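Side-chain contacts in alpha-/beta-galactoside alpha-2,3-sialyltransferase (Photobacterium phosphoreum, PDB 2ZWI), which probably transfers sialic acid from its CMP-activated form onto galactosides, forming an alpha-2,3 linkage: residues S136-N141 against F162-P167; Q143-I146 against P151-N154; D176-N181 against T185-V190. All coordinates share one frame; numbering follows the deposited sequence. Where two conformers were deposited one is given.

Interaction 1: S136-N141 against F162-P167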
loop_
_atom_site.group_PDB
_atom_site.type_symbol
_atom_site.label_atom_id
_atom_site.label_comp_id
_atom_site.label_asym_id
_atom_site.label_seq_id
_atom_site.Cartn_x
_atom_site.Cartn_y
_atom_site.Cartn_z
ATOM N N SER A 136 19.975 -3.572 16.837
ATOM C CA SER A 136 21.307 -4.198 16.848
ATOM C C SER A 136 21.275 -5.650 16.362
ATOM O O SER A 136 22.231 -6.121 15.747
ATOM C CB SER A 136 21.951 -4.120 18.244
ATOM O OG SER A 136 21.435 -5.121 19.114
ATOM N N LEU A 137 20.178 -6.349 16.636
ATOM C CA LEU A 137 20.020 -7.735 16.204
ATOM C C LEU A 137 19.644 -7.885 14.730
ATOM O O LEU A 137 19.838 -8.950 14.157
ATOM C CB LEU A 137 18.992 -8.459 17.091
ATOM C CG LEU A 137 19.323 -8.602 18.590
ATOM C CD1 LEU A 137 18.159 -9.209 19.354
ATOM C CD2 LEU A 137 20.571 -9.450 18.775
ATOM N N SER A 138 19.113 -6.823 14.120
ATOM C CA SER A 138 18.448 -6.936 12.801
ATOM C C SER A 138 19.365 -7.364 11.649
ATOM O O SER A 138 18.997 -8.239 10.866
ATOM C CB SER A 138 17.662 -5.661 12.444
ATOM O OG SER A 138 18.515 -4.540 12.231
ATOM N N LYS A 139 20.556 -6.775 11.547
ATOM C CA LYS A 139 21.484 -7.170 10.482
ATOM C C LYS A 139 21.740 -8.693 10.461
ATOM O O LYS A 139 21.600 -9.335 9.415
ATOM C CB LYS A 139 22.788 -6.377 10.562
ATOM C CG LYS A 139 23.666 -6.519 9.327
ATOM C CD LYS A 139 24.923 -5.651 9.393
ATOM C CE LYS A 139 25.754 -5.829 8.125
ATOM N NZ LYS A 139 26.872 -4.839 8.025
ATOM N N ASP A 140 22.084 -9.261 11.615
ATOM C CA ASP A 140 22.308 -10.712 11.748
ATOM C C ASP A 140 21.059 -11.551 11.498
ATOM O O ASP A 140 21.162 -12.631 10.920
ATOM C CB ASP A 140 22.893 -11.069 13.129
ATOM C CG ASP A 140 24.408 -10.896 13.204
ATOM O OD1 ASP A 140 25.089 -10.854 12.148
ATOM O OD2 ASP A 140 24.933 -10.819 14.341
ATOM N N ASN A 141 19.899 -11.066 11.952
ATOM C CA ASN A 141 18.600 -11.702 11.672
ATOM C C ASN A 141 18.394 -11.876 10.171
ATOM O O ASN A 141 18.053 -12.962 9.690
ATOM C CB ASN A 141 17.421 -10.837 12.167
ATOM C CG ASN A 141 17.251 -10.821 13.678
ATOM O OD1 ASN A 141 17.818 -11.643 14.415
ATOM N ND2 ASN A 141 16.430 -9.867 14.150
ATOM N N PHE A 162 17.091 -3.634 5.937
ATOM C CA PHE A 162 17.864 -4.171 4.802
ATOM C C PHE A 162 18.946 -3.231 4.266
ATOM O O PHE A 162 19.906 -3.700 3.641
ATOM C CB PHE A 162 16.939 -4.570 3.640
ATOM C CG PHE A 162 16.224 -5.881 3.836
ATOM C CD1 PHE A 162 16.611 -7.009 3.119
ATOM C CD2 PHE A 162 15.143 -5.979 4.721
ATOM C CE1 PHE A 162 15.951 -8.230 3.287
ATOM C CE2 PHE A 162 14.469 -7.191 4.896
ATOM C CZ PHE A 162 14.869 -8.319 4.182
ATOM N N SER A 163 18.798 -1.916 4.476
ATOM C CA SER A 163 19.830 -0.966 4.000
ATOM C C SER A 163 21.199 -1.174 4.690
ATOM O O SER A 163 22.226 -0.661 4.224
ATOM C CB SER A 163 19.358 0.487 4.102
ATOM O OG SER A 163 19.451 0.978 5.434
ATOM N N GLN A 164 21.200 -1.934 5.788
ATOM C CA GLN A 164 22.440 -2.382 6.428
ATOM C C GLN A 164 23.206 -3.384 5.561
ATOM O O GLN A 164 24.412 -3.553 5.722
ATOM C CB GLN A 164 22.139 -3.004 7.802
ATOM C CG GLN A 164 21.516 -2.028 8.801
ATOM C CD GLN A 164 20.992 -2.704 10.066
ATOM O OE1 GLN A 164 21.528 -2.498 11.153
ATOM N NE2 GLN A 164 19.938 -3.511 9.928
ATOM N N LEU A 165 22.502 -4.045 4.642
ATOM C CA LEU A 165 23.089 -5.132 3.852
ATOM C C LEU A 165 23.237 -4.827 2.370
ATOM O O LEU A 165 24.194 -5.289 1.737
ATOM C CB LEU A 165 22.274 -6.420 4.005
ATOM C CG LEU A 165 22.338 -7.273 5.278
ATOM C CD1 LEU A 165 23.777 -7.571 5.665
ATOM C CD2 LEU A 165 21.601 -6.612 6.410
ATOM N N TYR A 166 22.270 -4.093 1.816
ATOM C CA TYR A 166 22.211 -3.808 0.389
ATOM C C TYR A 166 21.779 -2.359 0.159
ATOM O O TYR A 166 21.113 -1.771 1.019
ATOM C CB TYR A 166 21.202 -4.746 -0.308
ATOM C CG TYR A 166 21.518 -6.221 -0.146
ATOM C CD1 TYR A 166 20.998 -6.950 0.921
ATOM C CD2 TYR A 166 22.343 -6.879 -1.059
ATOM C CE1 TYR A 166 21.295 -8.307 1.081
ATOM C CE2 TYR A 166 22.653 -8.239 -0.910
ATOM C CZ TYR A 166 22.120 -8.940 0.164
ATOM O OH TYR A 166 22.414 -10.271 0.323
ATOM N N PRO A 167 22.154 -1.778 -1.000
ATOM C CA PRO A 167 21.531 -0.515 -1.405
ATOM C C PRO A 167 20.013 -0.715 -1.438
ATOM O O PRO A 167 19.513 -1.567 -2.188
ATOM C CB PRO A 167 22.080 -0.275 -2.813
ATOM C CG PRO A 167 23.397 -1.014 -2.833
ATOM C CD PRO A 167 23.156 -2.245 -1.985
HETATM O O HOH W 1 21.706 -4.373 12.997
#
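S138 OG has two partners: across the contact it accepts a nearly straight hydrogen bond from Q164 NE2 (2.9 Å, 167° at the hydrogen), and within its own helix 128-147 it bonds to the carbonyl of I135, one turn earlier. Its chi1 of 67°, with OG between the backbone N and the carbonyl carbon, lets it serve both. The oxygen lies 9° out of the Q164 amide plane, and the same NE2 also bonds to G161 O. At the other end of that amide, a water that accepts from K139 N (3.0 Å) lies 2.6 Å from Q164 OE1 and can donate to it. Beside this polar cluster runs an apolar one. K139 stretches out, CG anti to its N, across the branches of L165: its CG meets L165 CD2 at 3.6 Å, while its CE lies 3.6 Å from L165 CD1. The contact thereby joins helix 128-147 to the loop entering strand 168-172, with Q143 also touching L165. The orientation of the Q164 carboxamide is probably set by its nitrogen, which has S138 OG and G161 O as partners, whereas the lysine contributes mainly its methylenes.

Interaction 2: Q143-I146 against P151-N154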
loop_
_atom_site.group_PDB
_atom_site.type_symbol
_atom_site.label_atom_id
_atom_site.label_comp_id
_atom_site.label_asym_id
_atom_site.label_seq_id
_atom_site.Cartn_x
_atom_site.Cartn_y
_atom_site.Cartn_z
ATOM N N GLN A 143 20.650 -11.463 7.631
ATOM C CA GLN A 143 21.703 -12.259 7.027
ATOM C C GLN A 143 21.478 -13.758 7.254
ATOM O O GLN A 143 21.622 -14.539 6.317
ATOM C CB GLN A 143 23.087 -11.807 7.505
ATOM C CG GLN A 143 24.253 -12.414 6.716
ATOM C CD GLN A 143 24.260 -12.015 5.243
ATOM O OE1 GLN A 143 24.350 -10.832 4.901
ATOM N NE2 GLN A 143 24.187 -13.007 4.364
ATOM N N SER A 144 21.098 -14.145 8.474
ATOM C CA SER A 144 20.789 -15.549 8.795
ATOM C C SER A 144 19.651 -16.128 7.956
ATOM O O SER A 144 19.717 -17.284 7.538
ATOM C CB SER A 144 20.448 -15.727 10.275
ATOM O OG SER A 144 21.499 -15.287 11.104
ATOM N N SER A 145 18.611 -15.326 7.735
ATOM C CA SER A 145 17.518 -15.669 6.818
ATOM C C SER A 145 17.989 -15.868 5.384
ATOM O O SER A 145 17.533 -16.786 4.702
ATOM C CB SER A 145 16.440 -14.585 6.841
ATOM O OG SER A 145 15.752 -14.608 8.076
ATOM N N ILE A 146 18.889 -14.993 4.934
ATOM C CA ILE A 146 19.432 -15.058 3.576
ATOM C C ILE A 146 20.389 -16.247 3.428
ATOM O O ILE A 146 20.419 -16.906 2.389
ATOM C CB ILE A 146 20.131 -13.733 3.182
ATOM C CG1 ILE A 146 19.088 -12.619 2.985
ATOM C CG2 ILE A 146 21.008 -13.928 1.943
ATOM C CD1 ILE A 146 19.683 -11.209 2.900
ATOM N N PRO A 151 14.368 -18.795 10.168
ATOM C CA PRO A 151 13.242 -18.246 9.408
ATOM C C PRO A 151 13.221 -16.712 9.509
ATOM O O PRO A 151 13.865 -16.141 10.392
ATOM C CB PRO A 151 12.022 -18.859 10.110
ATOM C CG PRO A 151 12.474 -19.038 11.523
ATOM C CD PRO A 151 13.928 -19.423 11.432
ATOM N N PHE A 152 12.497 -16.054 8.613
ATOM C CA PHE A 152 12.444 -14.596 8.624
ATOM C C PHE A 152 11.244 -14.077 9.415
ATOM O O PHE A 152 10.090 -14.326 9.053
ATOM C CB PHE A 152 12.469 -14.014 7.202
ATOM C CG PHE A 152 12.477 -12.502 7.172
ATOM C CD1 PHE A 152 13.660 -11.795 7.392
ATOM C CD2 PHE A 152 11.295 -11.790 6.957
ATOM C CE1 PHE A 152 13.673 -10.397 7.377
ATOM C CE2 PHE A 152 11.297 -10.403 6.948
ATOM C CZ PHE A 152 12.491 -9.704 7.162
ATOM N N ASP A 153 11.534 -13.355 10.492
ATOM C CA ASP A 153 10.509 -12.691 11.293
ATOM C C ASP A 153 10.288 -11.275 10.762
ATOM O O ASP A 153 11.212 -10.468 10.755
ATOM C CB ASP A 153 10.934 -12.637 12.763
ATOM C CG ASP A 153 9.848 -12.068 13.663
ATOM O OD1 ASP A 153 10.191 -11.489 14.720
ATOM O OD2 ASP A 153 8.650 -12.198 13.309
ATOM N N ASN A 154 9.072 -10.981 10.306
ATOM C CA ASN A 154 8.791 -9.675 9.712
ATOM C C ASN A 154 8.504 -8.562 10.743
ATOM O O ASN A 154 7.546 -7.796 10.628
ATOM C CB ASN A 154 7.749 -9.767 8.592
ATOM C CG ASN A 154 6.372 -10.155 9.082
ATOM O OD1 ASN A 154 6.175 -10.527 10.239
ATOM N ND2 ASN A 154 5.399 -10.038 8.201
#
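The phenyl ring of F152 meets S145 at its edge, where the serine oxygen lies in the ring plane instead of over a face. S145 OG is 3.6 Å from CD1 of F152, and it comes still nearer to the root of the side chain, 3.4 Å from F152 CB and likewise 3.4 Å from F152 CA. Beyond this contact, A86 and V90 of helix 86-98 touch the F152 side chain, as do N158 and I159 of helix 156-159, so that it lies between helices 86-98, 128-147 and 156-159.

S145 turns its CB toward segment 151-154. With OG anti to the carbonyl carbon (chi1 -70°) the hydroxyl stands beside its own backbone N, and its CB packs 4.0 Å from F152 CD1. On the phenylalanine, CG anti to the backbone N (chi1 -177°) sets the ring so that its CD1 edge and CB both face the serine oxygen. P151 takes part through its backbone, its O lying 3.4 Å from S145 OG. The firm partner of that hydroxyl is Q150 NE2, with N141 O a weak one.

After helix 128-147 the chain turns and passes crosswise by the last turns of that helix, so that the alpha carbons of S145 and F152 come within 5.5 Å. Chemically, a small buried hydroxyl sits against carbon: its clear hydrogen-bond partner belongs to the intervening turn, and F152 contributes packing alone.

Interaction 3: D176-N181 against T185-V190; sequences DIFETN and TSLKRV
F178 packing on L187 and K188 is a mainly apolar contact within a beta-alpha-beta connection of the N-terminal Rossmann-like half of this GT-B protein. The chain leaves strand 168-172, passes through the short 3-10 segment containing F178, and then enters helix 185-191 on its way to the parallel edge strand 195-197. The contact therefore folds the start of this connection against its own helix.

F178 contributes the largest share, with K188 next. F178 has CG anti to its carbonyl carbon (chi1 -61°), which swings the ring toward the helix. L187 reaches the ring edge: its CD2 lies in the ring plane, and its CG is 4.0 Å from F178 CE1. K188 approaches obliquely, CB being 3.8 Å from F178 CD1. In the conformer described, one of two deposited, the bend at chi2 brings K188 CD to 3.7 Å from F178 CB. One face of the ring is covered by its neighbour I177, whose CG2 stands 3.7 Å above the plane, offset toward the rim; M172 and L184 also touch the phenylalanine.

At the surface, E179 and K188 are oppositely charged but too far apart for a salt bridge, 4.2 Å from E179 OE2 to K188 NZ. A water donates to E179 OE1 and, in this lysine conformer, accepts from NZ, a link that the second conformer makes less certain. Further along, T180 OG1 donates to I177 O at 2.8 Å, tilted 22° from the carbonyl plane.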
loop_
_atom_site.group_PDB
_atom_site.type_symbol
_atom_site.label_atom_id
_atom_site.label_comp_id
_atom_site.label_asym_id
_atom_site.label_seq_id
_atom_site.Cartn_x
_atom_site.Cartn_y
_atom_site.Cartn_z
ATOM N N ASP A 176 6.840 10.835 6.633
ATOM C CA ASP A 176 6.838 11.805 7.738
ATOM C C ASP A 176 6.402 11.214 9.090
ATOM O O ASP A 176 6.253 11.954 10.075
ATOM C CB ASP A 176 5.967 13.023 7.384
ATOM C CG ASP A 176 4.521 12.644 7.084
ATOM O OD1 ASP A 176 4.278 11.507 6.603
ATOM O OD2 ASP A 176 3.619 13.480 7.329
ATOM N N ILE A 177 6.204 9.896 9.138
ATOM C CA ILE A 177 6.006 9.189 10.408
ATOM C C ILE A 177 7.166 9.485 11.384
ATOM O O ILE A 177 6.959 9.577 12.593
ATOM C CB ILE A 177 5.801 7.648 10.211
ATOM C CG1 ILE A 177 5.340 6.961 11.516
ATOM C CG2 ILE A 177 7.068 6.979 9.643
ATOM C CD1 ILE A 177 3.959 7.401 12.031
ATOM N N PHE A 178 8.371 9.664 10.841
ATOM C CA PHE A 178 9.556 9.960 11.651
ATOM C C PHE A 178 9.630 11.413 12.114
ATOM O O PHE A 178 10.581 11.795 12.808
ATOM C CB PHE A 178 10.834 9.573 10.900
ATOM C CG PHE A 178 10.924 8.107 10.576
ATOM C CD1 PHE A 178 11.206 7.175 11.575
ATOM C CD2 PHE A 178 10.726 7.656 9.279
ATOM C CE1 PHE A 178 11.294 5.814 11.284
ATOM C CE2 PHE A 178 10.804 6.296 8.976
ATOM C CZ PHE A 178 11.081 5.368 9.986
ATOM N N GLU A 179 8.634 12.213 11.742
ATOM C CA GLU A 179 8.537 13.603 12.185
ATOM C C GLU A 179 7.295 13.855 13.037
ATOM O O GLU A 179 6.901 15.005 13.227
ATOM C CB GLU A 179 8.577 14.574 10.997
ATOM C CG GLU A 179 9.977 15.001 10.585
ATOM C CD GLU A 179 10.766 13.876 9.950
ATOM O OE1 GLU A 179 10.208 13.177 9.072
ATOM O OE2 GLU A 179 11.944 13.687 10.332
ATOM N N THR A 180 6.692 12.786 13.560
ATOM C CA THR A 180 5.546 12.908 14.471
ATOM C C THR A 180 6.024 12.858 15.928
ATOM O O THR A 180 7.229 12.890 16.184
ATOM C CB THR A 180 4.492 11.802 14.213
ATOM O OG1 THR A 180 5.089 10.510 14.402
ATOM C CG2 THR A 180 3.929 11.907 12.788
ATOM N N ASN A 181 5.089 12.785 16.876
ATOM C CA ASN A 181 5.438 12.650 18.301
ATOM C C ASN A 181 5.918 11.249 18.678
ATOM O O ASN A 181 6.343 11.022 19.810
ATOM C CB ASN A 181 4.261 13.039 19.210
ATOM C CG ASN A 181 3.935 14.529 19.160
ATOM O OD1 ASN A 181 4.828 15.380 19.104
ATOM N ND2 ASN A 181 2.643 14.848 19.186
ATOM N N THR A 185 13.442 7.739 16.776
ATOM C CA THR A 185 14.811 8.180 16.482
ATOM C C THR A 185 15.724 6.998 16.163
ATOM O O THR A 185 16.483 7.040 15.194
ATOM C CB THR A 185 15.401 9.029 17.660
ATOM O OG1 THR A 185 14.583 10.183 17.860
ATOM C CG2 THR A 185 16.819 9.506 17.349
ATOM N N SER A 186 15.628 5.935 16.963
ATOM C CA SER A 186 16.452 4.735 16.777
ATOM C C SER A 186 16.370 4.147 15.364
ATOM O O SER A 186 17.393 3.801 14.773
ATOM C CB SER A 186 16.073 3.676 17.802
ATOM O OG SER A 186 16.335 4.158 19.110
ATOM N N LEU A 187 15.153 4.044 14.835
ATOM C CA LEU A 187 14.920 3.504 13.487
ATOM C C LEU A 187 15.258 4.513 12.393
ATOM O O LEU A 187 15.802 4.139 11.344
ATOM C CB LEU A 187 13.472 3.022 13.333
ATOM C CG LEU A 187 13.073 2.337 12.018
ATOM C CD1 LEU A 187 13.966 1.135 11.689
ATOM C CD2 LEU A 187 11.612 1.914 12.092
ATOM N N LYS A 188 14.933 5.781 12.649
ATOM C CA LYS A 188 15.232 6.871 11.716
ATOM C C LYS A 188 16.720 6.881 11.350
ATOM O O LYS A 188 17.078 7.014 10.169
ATOM C CB LYS A 188 14.785 8.225 12.305
ATOM C CG LYS A 188 15.109 9.476 11.473
ATOM C CD LYS A 188 14.455 9.457 10.091
ATOM C CE LYS A 188 14.557 10.827 9.423
ATOM N NZ LYS A 188 13.959 10.845 8.057
ATOM N N ARG A 189 17.581 6.713 12.356
ATOM C CA ARG A 189 19.026 6.686 12.136
ATOM C C ARG A 189 19.452 5.610 11.158
ATOM O O ARG A 189 20.404 5.800 10.422
ATOM C CB ARG A 189 19.781 6.487 13.446
ATOM C CG ARG A 189 20.242 7.782 14.098
ATOM C CD ARG A 189 21.304 7.502 15.163
ATOM N NE ARG A 189 20.894 6.391 16.009
ATOM C CZ ARG A 189 20.234 6.526 17.155
ATOM N NH1 ARG A 189 19.931 7.735 17.622
ATOM N NH2 ARG A 189 19.905 5.445 17.845
ATOM N N VAL A 190 18.769 4.471 11.181
ATOM C CA VAL A 190 19.059 3.379 10.264
ATOM C C VAL A 190 18.709 3.756 8.809
ATOM O O VAL A 190 19.513 3.530 7.890
ATOM C CB VAL A 190 18.344 2.080 10.693
ATOM C CG1 VAL A 190 18.699 0.934 9.765
ATOM C CG2 VAL A 190 18.696 1.737 12.155
HETATM O O HOH W 2 10.996 11.531 7.291
#

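Interactions 1 and 2 share helix 128-147 and lie with centres about 10 Å apart; the chain between the segments of interaction 1 includes both segments of interaction 2. They meet where F162 CE2 packs 3.9 Å from F152 CZ and where Y166 CE1 lies 3.8 Å from I146 CD1. Interaction 3 follows later in the chain. Its centre is about 17 Å from that of interaction 1, which it touches through S163 and V190, and about 24 Å from that of interaction 2, with nearest atoms about 11 Å apart. All three lie away from the CMP pocket and the zinc site. They join helices and connecting segments of the N-terminal half.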